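PDB 3U4T: TPR repeat-containing protein from Cytophaga hutchinsonii, which is of unknown function but, as a protein built of tetratricopeptide repeats, probably serves as a scaffold for binding other proteins. Local coordinates for residues 70-73 with 74-78. The protein carries 1 engineered substitution. Residues are numbered along the deposited sequence; the frame is centred on the assembly and turned at random.
Sequences TKAK and SADFE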
ATOM      1  N   THR A  70       3.791  12.121  29.557  1.00 22.06           N
ATOM      2  CA  THR A  70       2.333  12.184  29.498  1.00 38.03           C
ATOM      3  C   THR A  70       1.840  13.037  28.340  1.00 43.39           C
ATOM      4  O   THR A  70       0.663  12.996  27.991  1.00 45.07           O
ATOM      5  CB  THR A  70       1.717  12.715  30.827  1.00 32.08           C
ATOM      6  OG1 THR A  70       2.166  14.052  31.094  1.00 29.14           O
ATOM      7  CG2 THR A  70       2.110  11.820  31.976  1.00 35.17           C
ATOM      8  N   LYS A  71       2.753  13.791  27.734  1.00 34.38           N
ATOM      9  CA  LYS A  71       2.413  14.665  26.614  1.00 30.37           C
ATOM     10  C   LYS A  71       2.623  13.985  25.273  1.00 39.78           C
ATOM     11  O   LYS A  71       1.885  14.250  24.328  1.00 37.43           O
ATOM     12  CB  LYS A  71       3.249  15.947  26.655  1.00 25.94           C
ATOM     13  CG  LYS A  71       3.130  16.739  27.948  1.00 45.05           C
ATOM     14  CD  LYS A  71       1.725  17.249  28.211  1.00 44.23           C
ATOM     15  CE  LYS A  71       1.704  17.959  29.556  1.00 54.24           C
ATOM     16  NZ  LYS A  71       2.871  18.891  29.663  1.00 52.42           N
ATOM     17  N   ALA A  72       3.628  13.118  25.184  1.00 37.58           N
ATOM     18  CA  ALA A  72       3.920  12.405  23.934  1.00 38.68           C
ATOM     19  C   ALA A  72       2.641  11.892  23.282  1.00 41.25           C
ATOM     20  O   ALA A  72       1.726  11.442  23.959  1.00 40.23           O
ATOM     21  CB  ALA A  72       4.851  11.252  24.199  1.00 32.74           C
ATOM     22  N   LYS A  73       2.578  11.954  21.960  1.00 31.57           N
ATOM     23  CA  LYS A  73       1.382  11.500  21.259  1.00 36.25           C
ATOM     24  C   LYS A  73       1.605  10.236  20.444  1.00 38.68           C
ATOM     25  O   LYS A  73       2.725   9.789  20.247  1.00 43.74           O
ATOM     26  CB  LYS A  73       0.869  12.602  20.332  1.00 30.11           C
ATOM     27  CG  LYS A  73       0.484  13.882  21.029  1.00 53.35           C
ATOM     28  CD  LYS A  73      -0.895  13.775  21.645  1.00 58.21           C
ATOM     29  CE  LYS A  73      -1.620  15.105  21.542  1.00 67.22           C
ATOM     30  NZ  LYS A  73      -3.071  14.918  21.254  1.00 69.02           N
ATOM     31  N   SER A  74       0.513   9.671  19.964  1.00 31.49           N
ATOM     32  CA  SER A  74       0.562   8.476  19.153  1.00 35.04           C
ATOM     33  C   SER A  74       1.403   8.725  17.909  1.00 35.56           C
ATOM     34  O   SER A  74       2.181   7.878  17.472  1.00 26.27           O
ATOM     35  CB  SER A  74      -0.855   8.096  18.750  1.00 35.26           C
ATOM     36  OG  SER A  74      -0.841   7.028  17.839  1.00 48.26           O
ATOM     37  N   ALA A  75       1.250   9.911  17.351  1.00 36.01           N
ATOM     38  CA  ALA A  75       1.964  10.297  16.148  1.00 33.84           C
ATOM     39  C   ALA A  75       3.477  10.283  16.309  1.00 25.21           C
ATOM     40  O   ALA A  75       4.196   9.877  15.402  1.00 40.85           O
ATOM     41  CB  ALA A  75       1.505  11.681  15.708  1.00 37.93           C
ATOM     42  N   ASP A  76       3.970  10.749  17.448  1.00 30.39           N
ATOM     43  CA  ASP A  76       5.409  10.781  17.672  1.00 25.56           C
ATOM     44  C   ASP A  76       6.019   9.388  17.612  1.00 33.77           C
ATOM     45  O   ASP A  76       7.086   9.199  17.017  1.00 43.52           O
ATOM     46  CB  ASP A  76       5.707  11.428  19.019  1.00 27.20           C
ATOM     47  CG  ASP A  76       5.004  12.740  19.179  1.00 29.23           C
ATOM     48  OD1 ASP A  76       5.113  13.577  18.246  1.00 24.91           O
ATOM     49  OD2 ASP A  76       4.348  12.935  20.229  1.00 39.03           O
ATOM     50  N   PHE A  77       5.353   8.413  18.230  1.00 18.14           N
ATOM     51  CA  PHE A  77       5.864   7.039  18.210  1.00 31.50           C
ATOM     52  C   PHE A  77       5.818   6.518  16.771  1.00 30.14           C
ATOM     53  O   PHE A  77       6.749   5.842  16.305  1.00 26.36           O
ATOM     54  CB  PHE A  77       5.024   6.144  19.123  1.00 32.08           C
ATOM     55  CG  PHE A  77       5.214   6.424  20.577  1.00 33.81           C
ATOM     56  CD1 PHE A  77       6.218   5.777  21.298  1.00 39.59           C
ATOM     57  CD2 PHE A  77       4.430   7.376  21.221  1.00 31.92           C
ATOM     58  CE1 PHE A  77       6.435   6.074  22.649  1.00 33.45           C
ATOM     59  CE2 PHE A  77       4.638   7.685  22.570  1.00 39.23           C
ATOM     60  CZ  PHE A  77       5.642   7.035  23.281  1.00 40.45           C
ATOM     61  N   GLU A  78       4.735   6.846  16.070  1.00 40.59           N
ATOM     62  CA  GLU A  78       4.570   6.428  14.679  1.00 42.95           C
ATOM     63  C   GLU A  78       5.761   6.865  13.832  1.00 38.88           C
ATOM     64  O   GLU A  78       6.375   6.046  13.151  1.00 36.83           O
ATOM     65  CB  GLU A  78       3.280   7.011  14.107  1.00 43.53           C
ATOM     66  CG  GLU A  78       3.198   6.993  12.602  1.00 47.62           C
ATOM     67  CD  GLU A  78       1.899   7.585  12.100  1.00 48.24           C
ATOM     68  OE1 GLU A  78       1.400   8.556  12.712  1.00 49.81           O
ATOM     69  OE2 GLU A  78       1.382   7.086  11.084  1.00 47.66           O
TER
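Asp-76, in the first turn of helix 74-86, reaches back over the helix start to take the backbone N-H of Lys-73. The bond from Lys-73 N to Asp-76 OD2 is 2.7 Å long. It is nearly straight (164°). The N-H arrives on the anti side of the carboxylate, 23° out of its plane. Asp-76 CG lies beside its own backbone N (chi1 -50°), which brings OD2 back over the Lys-73 N-H. In return, Asp-76 N makes a weak bond to Lys-73 O, at 3.2 Å. Asp-76 OD1 is hydrogen-bonded to Asn-41 ND2, and OD2 also takes part in a weak bond with Tyr-63 OH, so both oxygens of this buried group have partners. Without this carboxylate, as with an alanine here, the Lys-73 N-H is likely to lose its acceptor, and the Asn-41 amide its oxygen partner. Lys-73 O sits at the edge of the Phe-77 ring, near its plane, 3.1 Å from CD2, while Ala-72 CB approaches Phe-77 CE2 obliquely at 3.9 Å. The Phe-77 ring also meets Phe-64 and packs on helix 90-103, where Ala-100 O binds Ser-74 OG. Bonding from the third helical residue back to the N-cap N-H is the side-chain half of a capping box, here starting a helix of a TPR-type helical array.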